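PDB 2B5D: alpha-Amylase from Thermotoga maritima, which is a glycoside hydrolase family 57 protein, in which a beta/alpha domain with mostly parallel strands is joined to a largely helical C-terminal region. Local coordinates for residues Val16-Tyr21 / Glu478-Leu483; Asp22-Glu27 / Val474-Asn479; Asp417-His422 / Leu483-Phe488. All coordinates share one frame; numbering follows the deposited sequence.

Interaction 1: Val16-Tyr21 / Glu478-Leu483; sequences VHHPEY and ENRTKL
Arg480 and His18 meet where a helix of the C-terminal region faces the loop Val16-Tyr21, and the long arginine does most of the reaching. Its CB leaves the helix toward the loop. CG and CD then run alongside the phenol ring of Tyr476, one helical turn back, which gives their methylene surface an aromatic neighbour. The chain bends at both chi2 (-53°) and chi3 (-93°), and these two bends bring NE and CZ round so that the guanidinium lies against both His18 and Val16. There the guanidinium divides its contacts. NH1 lies 3.8 Å from His18 CE1 and 3.9 Å from His18 NE2, whereas NH2 lies beside the backbone of Val16, 4.4 Å from Val16 CA. Ring and guanidinium planes are 65° apart, and the two side chains slide past each other in opposite senses, so this is an oblique van der Waals approach and not a stack. No hydrogen bond links the segments.

The imidazole is held from elsewhere: His18 NE2 is hydrogen-bonded to Tyr476 OH, and its ring stacks on Phe24. Pro19 suits the second position of the type I turn from His18 to Tyr21, closed by Tyr21 N to His18 O at 3.3 Å, because its ring already fixes the phi angle needed there. Its CD also rests over the centre of the His17 ring.

Trp464 touches both Val16 and Arg480. The loop follows strand 3-11 and leads to helix 27-47; Pro19 and Glu20 pack on helix 502-511, Glu20 also reaches a neighbouring subunit, and helix 473-496, which carries Arg480, has helix 418-436 against its Glu478 and Thr481.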
loop_
_atom_site.group_PDB
_atom_site.type_symbol
_atom_site.label_atom_id
_atom_site.label_comp_id
_atom_site.label_asym_id
_atom_site.label_seq_id
_atom_site.Cartn_x
_atom_site.Cartn_y
_atom_site.Cartn_z
ATOM N N VAL A 16 12.193 -19.919 7.717
ATOM C CA VAL A 16 12.440 -18.494 7.672
ATOM C C VAL A 16 13.865 -18.338 8.125
ATOM O O VAL A 16 14.199 -18.480 9.322
ATOM C CB VAL A 16 11.492 -17.716 8.593
ATOM C CG1 VAL A 16 12.059 -16.307 8.848
ATOM C CG2 VAL A 16 10.076 -17.639 7.963
ATOM N N HIS A 17 14.734 -18.124 7.155
ATOM C CA HIS A 17 16.125 -17.966 7.495
ATOM C C HIS A 17 16.664 -16.745 6.769
ATOM O O HIS A 17 16.747 -16.708 5.542
ATOM C CB HIS A 17 16.880 -19.248 7.200
ATOM C CG HIS A 17 18.329 -19.219 7.580
ATOM N ND1 HIS A 17 19.334 -19.474 6.669
ATOM C CD2 HIS A 17 18.938 -19.007 8.768
ATOM C CE1 HIS A 17 20.503 -19.419 7.286
ATOM N NE2 HIS A 17 20.290 -19.131 8.559
ATOM N N HIS A 18 16.966 -15.724 7.569
ATOM C CA HIS A 18 17.505 -14.448 7.083
ATOM C C HIS A 18 18.871 -14.123 7.701
ATOM O O HIS A 18 18.984 -13.257 8.594
ATOM C CB HIS A 18 16.501 -13.346 7.328
ATOM C CG HIS A 18 15.279 -13.486 6.485
ATOM N ND1 HIS A 18 15.288 -13.263 5.126
ATOM C CD2 HIS A 18 14.023 -13.874 6.794
ATOM C CE1 HIS A 18 14.078 -13.476 4.639
ATOM N NE2 HIS A 18 13.291 -13.846 5.632
ATOM N N PRO A 19 19.921 -14.831 7.231
ATOM C CA PRO A 19 21.232 -14.564 7.817
ATOM C C PRO A 19 21.800 -13.203 7.386
ATOM O O PRO A 19 22.778 -12.765 7.959
ATOM C CB PRO A 19 22.087 -15.720 7.310
ATOM C CG PRO A 19 21.441 -16.173 6.078
ATOM C CD PRO A 19 19.979 -15.875 6.192
ATOM N N GLU A 20 21.175 -12.552 6.402
ATOM C CA GLU A 20 21.581 -11.196 5.997
ATOM C C GLU A 20 21.282 -10.093 7.033
ATOM O O GLU A 20 21.821 -8.995 6.905
ATOM C CB GLU A 20 21.154 -10.817 4.560
ATOM C CG GLU A 20 19.722 -11.048 4.124
ATOM C CD GLU A 20 19.395 -12.510 3.835
ATOM O OE1 GLU A 20 19.225 -13.254 4.812
ATOM O OE2 GLU A 20 19.285 -12.916 2.649
ATOM N N TYR A 21 20.455 -10.401 8.048
ATOM C CA TYR A 21 20.147 -9.501 9.179
ATOM C C TYR A 21 20.445 -10.116 10.550
ATOM O O TYR A 21 20.575 -11.337 10.688
ATOM C CB TYR A 21 18.698 -9.007 9.122
ATOM C CG TYR A 21 18.330 -8.453 7.763
ATOM C CD1 TYR A 21 17.587 -9.220 6.851
ATOM C CD2 TYR A 21 18.766 -7.186 7.364
ATOM C CE1 TYR A 21 17.251 -8.727 5.583
ATOM C CE2 TYR A 21 18.446 -6.677 6.096
ATOM C CZ TYR A 21 17.680 -7.447 5.213
ATOM O OH TYR A 21 17.366 -6.948 3.954
ATOM N N GLU A 478 3.031 -13.864 -0.010
ATOM C CA GLU A 478 3.109 -13.904 -1.464
ATOM C C GLU A 478 4.412 -13.276 -1.921
ATOM O O GLU A 478 4.920 -13.591 -2.994
ATOM C CB GLU A 478 1.880 -13.269 -2.116
ATOM C CG GLU A 478 0.760 -14.293 -2.336
ATOM C CD GLU A 478 -0.427 -13.746 -3.145
ATOM O OE1 GLU A 478 -1.590 -13.814 -2.642
ATOM O OE2 GLU A 478 -0.195 -13.252 -4.285
ATOM N N ASN A 479 4.958 -12.418 -1.072
ATOM C CA ASN A 479 6.324 -11.960 -1.223
ATOM C C ASN A 479 7.338 -13.107 -1.089
ATOM O O ASN A 479 8.239 -13.205 -1.904
ATOM C CB ASN A 479 6.628 -10.821 -0.244
ATOM C CG ASN A 479 6.007 -9.462 -0.685
ATOM O OD1 ASN A 479 5.120 -9.399 -1.563
ATOM N ND2 ASN A 479 6.475 -8.371 -0.056
ATOM N N ARG A 480 7.190 -13.955 -0.062
ATOM C CA ARG A 480 7.950 -15.211 0.046
ATOM C C ARG A 480 7.882 -16.075 -1.201
ATOM O O ARG A 480 8.906 -16.477 -1.723
ATOM C CB ARG A 480 7.506 -16.050 1.235
ATOM C CG ARG A 480 8.196 -15.671 2.500
ATOM C CD ARG A 480 9.685 -15.689 2.312
ATOM N NE ARG A 480 10.223 -16.990 2.707
ATOM C CZ ARG A 480 11.519 -17.246 2.911
ATOM N NH1 ARG A 480 12.442 -16.281 2.743
ATOM N NH2 ARG A 480 11.892 -18.480 3.271
ATOM N N THR A 481 6.674 -16.345 -1.671
ATOM C CA THR A 481 6.500 -17.261 -2.778
ATOM C C THR A 481 7.248 -16.760 -4.005
ATOM O O THR A 481 8.128 -17.445 -4.497
ATOM C CB THR A 481 5.006 -17.553 -3.074
ATOM O OG1 THR A 481 4.432 -18.214 -1.939
ATOM C CG2 THR A 481 4.853 -18.492 -4.289
ATOM N N LYS A 482 6.914 -15.555 -4.452
ATOM C CA LYS A 482 7.579 -14.868 -5.573
ATOM C C LYS A 482 9.093 -14.734 -5.415
ATOM O O LYS A 482 9.840 -14.908 -6.378
ATOM C CB LYS A 482 6.941 -13.494 -5.802
ATOM C CG LYS A 482 5.418 -13.607 -6.067
ATOM C CD LYS A 482 4.779 -12.255 -6.398
ATOM C CE LYS A 482 3.292 -12.422 -6.794
ATOM N NZ LYS A 482 2.643 -11.098 -7.216
ATOM N N LEU A 483 9.559 -14.470 -4.214
ATOM C CA LEU A 483 10.994 -14.468 -3.981
ATOM C C LEU A 483 11.651 -15.830 -4.392
ATOM O O LEU A 483 12.606 -15.866 -5.156
ATOM C CB LEU A 483 11.264 -14.122 -2.525
ATOM C CG LEU A 483 12.703 -14.138 -2.014
ATOM C CD1 LEU A 483 13.523 -13.122 -2.795
ATOM C CD2 LEU A 483 12.666 -13.775 -0.573
#

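Interaction 2: Asp22-Glu27 / Val474-Asn479; sequences DHFLEE and VQYAEN
Glu26 lays its side chain on one face of the Tyr476 ring, and this pair is the tight part of the contact. CG sits 3.9 Å from the ring centroid, 25° off the normal, a CH-pi interaction displaced toward the rim, with Tyr476 CE1 its nearest ring atom at 3.6 Å. Beyond CG the chain bends at chi2 and the carboxylate runs over the ring toward Tyr476 CG: CD is 4.0 Å from Tyr476 CD1, and the carboxylate plane lies within 14° of the ring plane. Glutamate serves here through its methylene group, whose CG gives the electron-rich face a C-H partner, and through the flat carboxylate stacked over the ring. The fit probably costs some torsional strain: chi1 of Glu26 is 12°, with CG almost eclipsing the backbone N.

Phe24 adds a lighter touch. Its CE1 comes 4.3 Å from Tyr476 CE1, which lies at the edge of the phenylalanine ring near its plane. Phe24 also meets the ring of Tyr21. The type I turn from Phe24 to Glu27, closed by Glu27 N to Phe24 O at 3.2 Å, brings Phe24 and Glu26 to the same tyrosine.

Away from this ring the contact is loose. The side chains of Val474 and Gln475 are not modelled, consistent with mobility at the start of the helix. Asp22 instead forms a salt bridge with Arg499 of a neighbouring subunit.

The loop connects strand 3-11 to helix 27-47, with Asp22 and Glu27 touching helix 68-91; Tyr476, near the beginning of helix 473-496, therefore joins the C-terminal helices to the entrance of the first helix after that strand.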
loop_
_atom_site.group_PDB
_atom_site.type_symbol
_atom_site.label_atom_id
_atom_site.label_comp_id
_atom_site.label_asym_id
_atom_site.label_seq_id
_atom_site.Cartn_x
_atom_site.Cartn_y
_atom_site.Cartn_z
ATOM N N ASP A 22 20.532 -9.246 11.557
ATOM C CA ASP A 22 21.049 -9.562 12.901
ATOM C C ASP A 22 19.899 -9.781 13.871
ATOM O O ASP A 22 20.032 -10.552 14.830
ATOM C CB ASP A 22 21.924 -8.397 13.400
ATOM C CG ASP A 22 23.144 -8.851 14.205
ATOM O OD1 ASP A 22 23.706 -9.946 13.925
ATOM O OD2 ASP A 22 23.543 -8.090 15.116
ATOM N N HIS A 23 18.809 -9.037 13.644
ATOM C CA HIS A 23 17.455 -9.333 14.161
ATOM C C HIS A 23 16.492 -9.155 12.973
ATOM O O HIS A 23 16.547 -8.137 12.275
ATOM C CB HIS A 23 16.981 -8.425 15.337
ATOM C CG HIS A 23 18.080 -7.707 16.072
ATOM N ND1 HIS A 23 18.298 -6.346 15.944
ATOM C CD2 HIS A 23 19.003 -8.151 16.960
ATOM C CE1 HIS A 23 19.319 -5.989 16.702
ATOM N NE2 HIS A 23 19.764 -7.066 17.332
ATOM N N PHE A 24 15.640 -10.158 12.742
ATOM C CA PHE A 24 14.607 -10.106 11.702
ATOM C C PHE A 24 13.274 -10.397 12.376
ATOM O O PHE A 24 13.195 -11.249 13.267
ATOM C CB PHE A 24 14.892 -11.116 10.570
ATOM C CG PHE A 24 14.241 -10.762 9.248
ATOM C CD1 PHE A 24 13.065 -11.388 8.846
ATOM C CD2 PHE A 24 14.810 -9.795 8.409
ATOM C CE1 PHE A 24 12.455 -11.060 7.626
ATOM C CE2 PHE A 24 14.210 -9.450 7.181
ATOM C CZ PHE A 24 13.026 -10.086 6.789
ATOM N N LEU A 25 12.231 -9.676 11.964
ATOM C CA LEU A 25 10.935 -9.747 12.645
ATOM C C LEU A 25 10.351 -11.163 12.708
ATOM O O LEU A 25 9.808 -11.574 13.738
ATOM C CB LEU A 25 9.931 -8.778 11.998
ATOM C CG LEU A 25 8.496 -8.737 12.554
ATOM C CD1 LEU A 25 8.459 -8.264 14.017
ATOM C CD2 LEU A 25 7.594 -7.870 11.659
ATOM N N GLU A 26 10.477 -11.905 11.612
ATOM C CA GLU A 26 9.826 -13.205 11.510
ATOM C C GLU A 26 10.664 -14.379 12.009
ATOM O O GLU A 26 10.205 -15.522 12.023
ATOM C CB GLU A 26 9.217 -13.457 10.107
ATOM C CG GLU A 26 9.610 -12.485 8.994
ATOM C CD GLU A 26 8.903 -11.115 9.072
ATOM O OE1 GLU A 26 9.622 -10.082 9.002
ATOM O OE2 GLU A 26 7.647 -11.063 9.191
ATOM N N GLU A 27 11.878 -14.082 12.461
ATOM C CA GLU A 27 12.681 -15.055 13.189
ATOM C C GLU A 27 12.304 -15.114 14.675
ATOM O O GLU A 27 12.711 -16.036 15.375
ATOM C CB GLU A 27 14.181 -14.768 13.013
ATOM C CG GLU A 27 14.661 -14.783 11.539
ATOM C CD GLU A 27 16.184 -14.787 11.388
ATOM O OE1 GLU A 27 16.678 -15.487 10.467
ATOM O OE2 GLU A 27 16.879 -14.092 12.181
ATOM N N VAL A 474 -1.393 -11.853 4.111
ATOM C CA VAL A 474 -1.023 -12.205 2.722
ATOM C C VAL A 474 -0.152 -11.163 2.025
ATOM O O VAL A 474 -0.611 -10.451 1.128
ATOM N N GLN A 475 1.115 -11.094 2.433
ATOM C CA GLN A 475 1.956 -9.932 2.173
ATOM C C GLN A 475 3.409 -10.321 2.278
ATOM O O GLN A 475 4.111 -10.324 1.270
ATOM N N TYR A 476 3.872 -10.651 3.486
ATOM C CA TYR A 476 5.168 -11.334 3.634
ATOM C C TYR A 476 5.116 -12.688 2.901
ATOM O O TYR A 476 6.149 -13.181 2.426
ATOM C CB TYR A 476 5.560 -11.529 5.113
ATOM C CG TYR A 476 6.795 -12.403 5.321
ATOM C CD1 TYR A 476 8.089 -11.877 5.192
ATOM C CD2 TYR A 476 6.670 -13.764 5.631
ATOM C CE1 TYR A 476 9.233 -12.688 5.374
ATOM C CE2 TYR A 476 7.806 -14.582 5.822
ATOM C CZ TYR A 476 9.077 -14.035 5.691
ATOM O OH TYR A 476 10.179 -14.844 5.865
ATOM N N ALA A 477 3.899 -13.238 2.788
ATOM C CA ALA A 477 3.639 -14.576 2.256
ATOM C C ALA A 477 3.793 -14.671 0.729
ATOM O O ALA A 477 4.590 -15.472 0.227
ATOM C CB ALA A 477 2.251 -15.055 2.692
ATOM N N GLU A 478 3.031 -13.864 -0.010
ATOM C CA GLU A 478 3.109 -13.904 -1.464
ATOM C C GLU A 478 4.412 -13.276 -1.921
ATOM O O GLU A 478 4.920 -13.591 -2.994
ATOM C CB GLU A 478 1.880 -13.269 -2.116
ATOM C CG GLU A 478 0.760 -14.293 -2.336
ATOM C CD GLU A 478 -0.427 -13.746 -3.145
ATOM O OE1 GLU A 478 -1.590 -13.814 -2.642
ATOM O OE2 GLU A 478 -0.195 -13.252 -4.285
ATOM N N ASN A 479 4.958 -12.418 -1.072
ATOM C CA ASN A 479 6.324 -11.960 -1.223
ATOM C C ASN A 479 7.338 -13.107 -1.089
ATOM O O ASN A 479 8.239 -13.205 -1.904
ATOM C CB ASN A 479 6.628 -10.821 -0.244
ATOM C CG ASN A 479 6.007 -9.462 -0.685
ATOM O OD1 ASN A 479 5.120 -9.399 -1.563
ATOM N ND2 ASN A 479 6.475 -8.371 -0.056
#

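Interaction 3: Asp417-His422 / Leu483-Phe488; sequences DWIYRH and LHIKRF
Ile485 turns CG1 anti to its own carbonyl carbon (chi1 -74°), while Trp418 sets its indole anti to the backbone N (chi1 176°); together these torsions bring the isoleucine methyls to the six-membered end of the indole. CD1 lies 3.8 Å from Trp418 CZ3, and CG2 is 4.1 Å from Trp418 CH2, the two side chains passing in opposite directions. His422 crosses Ile485 at about a right angle, its CB 4.0 Å from Ile485 CG2. Ile419 adds a looser contact, with CG1 4.3 Å from Ile485 CD1.

The axes of the short helical segments stay 11.2 Å apart and run at 36° to each other, so a branched isoleucine suits a helix pair at this distance, reaching the facing side chains with two methyls. Both aromatic groups are organised within their own helix: the His422 ring has ND1 over the centre of the indole, 3.3 Å above its plane, and the same ND1 donates a hydrogen bond to Trp418 O at 2.9 Å. That carbonyl also accepts from His422 N, the two donors arriving from opposite faces of its plane.

The contact is thus made by van der Waals packing, with no hydrogen bond between the segments, and carries little directionality of its own. Order on the facing side comes from the His422-Trp418 hydrogen bond, which restricts the rotation of the imidazole that Ile485 meets.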
loop_
_atom_site.group_PDB
_atom_site.type_symbol
_atom_site.label_atom_id
_atom_site.label_comp_id
_atom_site.label_asym_id
_atom_site.label_seq_id
_atom_site.Cartn_x
_atom_site.Cartn_y
_atom_site.Cartn_z
ATOM N N ASP A 417 -2.821 -16.322 -9.788
ATOM C CA ASP A 417 -2.531 -17.482 -10.634
ATOM C C ASP A 417 -1.367 -17.234 -11.609
ATOM O O ASP A 417 -1.095 -18.043 -12.503
ATOM C CB ASP A 417 -3.789 -17.923 -11.390
ATOM C CG ASP A 417 -4.455 -16.782 -12.133
ATOM O OD1 ASP A 417 -3.732 -15.884 -12.637
ATOM O OD2 ASP A 417 -5.709 -16.780 -12.205
ATOM N N TRP A 418 -0.708 -16.091 -11.427
ATOM C CA TRP A 418 0.643 -15.881 -11.927
ATOM C C TRP A 418 1.556 -16.865 -11.155
ATOM O O TRP A 418 2.487 -17.458 -11.712
ATOM C CB TRP A 418 1.068 -14.403 -11.698
ATOM C CG TRP A 418 2.501 -14.073 -12.096
ATOM C CD1 TRP A 418 2.919 -13.559 -13.287
ATOM C CD2 TRP A 418 3.698 -14.260 -11.299
ATOM N NE1 TRP A 418 4.293 -13.414 -13.290
ATOM C CE2 TRP A 418 4.794 -13.837 -12.085
ATOM C CE3 TRP A 418 3.948 -14.766 -10.005
ATOM C CZ2 TRP A 418 6.122 -13.891 -11.620
ATOM C CZ3 TRP A 418 5.283 -14.823 -9.545
ATOM C CH2 TRP A 418 6.342 -14.381 -10.349
ATOM N N ILE A 419 1.266 -17.017 -9.864
ATOM C CA ILE A 419 1.986 -17.938 -9.008
ATOM C C ILE A 419 1.822 -19.391 -9.486
ATOM O O ILE A 419 2.792 -20.145 -9.488
ATOM C CB ILE A 419 1.569 -17.780 -7.530
ATOM C CG1 ILE A 419 2.240 -16.533 -6.928
ATOM C CG2 ILE A 419 1.900 -19.051 -6.705
ATOM C CD1 ILE A 419 1.826 -16.203 -5.487
ATOM N N TYR A 420 0.602 -19.750 -9.901
ATOM C CA TYR A 420 0.299 -21.095 -10.341
ATOM C C TYR A 420 0.952 -21.499 -11.651
ATOM O O TYR A 420 1.585 -22.547 -11.696
ATOM C CB TYR A 420 -1.196 -21.358 -10.372
ATOM C CG TYR A 420 -1.756 -21.533 -9.003
ATOM C CD1 TYR A 420 -3.119 -21.327 -8.745
ATOM C CD2 TYR A 420 -0.928 -21.869 -7.946
ATOM C CE1 TYR A 420 -3.650 -21.485 -7.448
ATOM C CE2 TYR A 420 -1.427 -22.009 -6.651
ATOM C CZ TYR A 420 -2.790 -21.819 -6.408
ATOM O OH TYR A 420 -3.266 -21.990 -5.113
ATOM N N ARG A 421 0.838 -20.684 -12.704
ATOM C CA ARG A 421 1.510 -21.045 -13.947
ATOM C C ARG A 421 3.013 -21.043 -13.774
ATOM O O ARG A 421 3.704 -21.804 -14.443
ATOM C CB ARG A 421 1.061 -20.239 -15.181
ATOM C CG ARG A 421 1.167 -18.736 -15.037
ATOM C CD ARG A 421 1.642 -18.047 -16.329
ATOM N NE ARG A 421 2.179 -16.725 -15.994
ATOM C CZ ARG A 421 2.187 -15.667 -16.802
ATOM N NH1 ARG A 421 2.701 -14.515 -16.368
ATOM N NH2 ARG A 421 1.681 -15.746 -18.034
ATOM N N HIS A 422 3.525 -20.235 -12.859
ATOM C CA HIS A 422 4.946 -20.339 -12.556
ATOM C C HIS A 422 5.314 -21.623 -11.835
ATOM O O HIS A 422 6.372 -22.204 -12.112
ATOM C CB HIS A 422 5.484 -19.110 -11.810
ATOM C CG HIS A 422 5.895 -18.007 -12.733
ATOM N ND1 HIS A 422 5.043 -16.982 -13.091
ATOM C CD2 HIS A 422 7.037 -17.813 -13.438
ATOM C CE1 HIS A 422 5.647 -16.198 -13.969
ATOM N NE2 HIS A 422 6.863 -16.671 -14.185
ATOM N N LEU A 483 9.559 -14.470 -4.214
ATOM C CA LEU A 483 10.994 -14.468 -3.981
ATOM C C LEU A 483 11.651 -15.830 -4.392
ATOM O O LEU A 483 12.606 -15.866 -5.156
ATOM C CB LEU A 483 11.264 -14.122 -2.525
ATOM C CG LEU A 483 12.703 -14.138 -2.014
ATOM C CD1 LEU A 483 13.523 -13.122 -2.795
ATOM C CD2 LEU A 483 12.666 -13.775 -0.573
ATOM N N HIS A 484 11.106 -16.947 -3.912
ATOM C CA HIS A 484 11.584 -18.263 -4.321
ATOM C C HIS A 484 11.319 -18.597 -5.783
ATOM O O HIS A 484 12.150 -19.234 -6.410
ATOM C CB HIS A 484 11.050 -19.322 -3.348
ATOM C CG HIS A 484 11.555 -19.116 -1.962
ATOM N ND1 HIS A 484 10.731 -18.784 -0.906
ATOM C CD2 HIS A 484 12.810 -19.088 -1.477
ATOM C CE1 HIS A 484 11.457 -18.625 0.192
ATOM N NE2 HIS A 484 12.726 -18.814 -0.128
ATOM N N ILE A 485 10.205 -18.143 -6.344
ATOM C CA ILE A 485 10.023 -18.356 -7.748
ATOM C C ILE A 485 11.171 -17.701 -8.532
ATOM O O ILE A 485 11.803 -18.344 -9.380
ATOM C CB ILE A 485 8.654 -17.834 -8.230
ATOM C CG1 ILE A 485 7.542 -18.777 -7.771
ATOM C CG2 ILE A 485 8.617 -17.741 -9.764
ATOM C CD1 ILE A 485 6.133 -18.165 -7.875
ATOM N N LYS A 486 11.446 -16.427 -8.221
ATOM C CA LYS A 486 12.456 -15.621 -8.887
ATOM C C LYS A 486 13.849 -16.221 -8.742
ATOM O O LYS A 486 14.587 -16.280 -9.718
ATOM C CB LYS A 486 12.444 -14.177 -8.345
ATOM C CG LYS A 486 13.497 -13.254 -9.016
ATOM C CD LYS A 486 12.870 -12.331 -10.113
ATOM C CE LYS A 486 13.796 -11.124 -10.565
ATOM N NZ LYS A 486 14.937 -11.540 -11.484
ATOM N N ARG A 487 14.208 -16.646 -7.527
ATOM C CA ARG A 487 15.474 -17.302 -7.323
ATOM C C ARG A 487 15.606 -18.560 -8.208
ATOM O O ARG A 487 16.667 -18.809 -8.817
ATOM C CB ARG A 487 15.656 -17.625 -5.833
ATOM C CG ARG A 487 15.808 -16.385 -4.976
ATOM C CD ARG A 487 16.209 -16.690 -3.540
ATOM N NE ARG A 487 16.461 -15.432 -2.805
ATOM C CZ ARG A 487 16.302 -15.236 -1.489
ATOM N NH1 ARG A 487 15.838 -16.213 -0.692
ATOM N NH2 ARG A 487 16.593 -14.040 -0.946
ATOM N N PHE A 488 14.518 -19.336 -8.316
ATOM C CA PHE A 488 14.529 -20.537 -9.144
ATOM C C PHE A 488 14.752 -20.179 -10.614
ATOM O O PHE A 488 15.529 -20.854 -11.313
ATOM C CB PHE A 488 13.226 -21.350 -8.962
ATOM C CG PHE A 488 13.097 -22.548 -9.889
ATOM C CD1 PHE A 488 13.294 -23.853 -9.402
ATOM C CD2 PHE A 488 12.750 -22.376 -11.216
ATOM C CE1 PHE A 488 13.169 -24.960 -10.234
ATOM C CE2 PHE A 488 12.620 -23.472 -12.066
ATOM C CZ PHE A 488 12.833 -24.780 -11.571
#

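All three contacts use helix 473-496, which meets the loop after strand 3-11 near its beginning and helix 418-436 farther along. Interactions 1 and 2 lie close, their centres about 7 Å apart, and His18 N hydrogen-bonds to Glu27 OE1 at 2.9 Å, tying the two halves of the loop together. Interaction 3 is centred about 14 Å from interaction 1 and 18 Å from interaction 2; Lys482 CG packing 3.7 Å from Trp418 CZ3 bridges toward the former. The contact with a second subunit relates them again: Lys486 NZ hydrogen-bonds to His23 O of that neighbouring subunit, and Leu483 packs on that subunit's Tyr21, so helix 473-496 touches this loop both within and between chains.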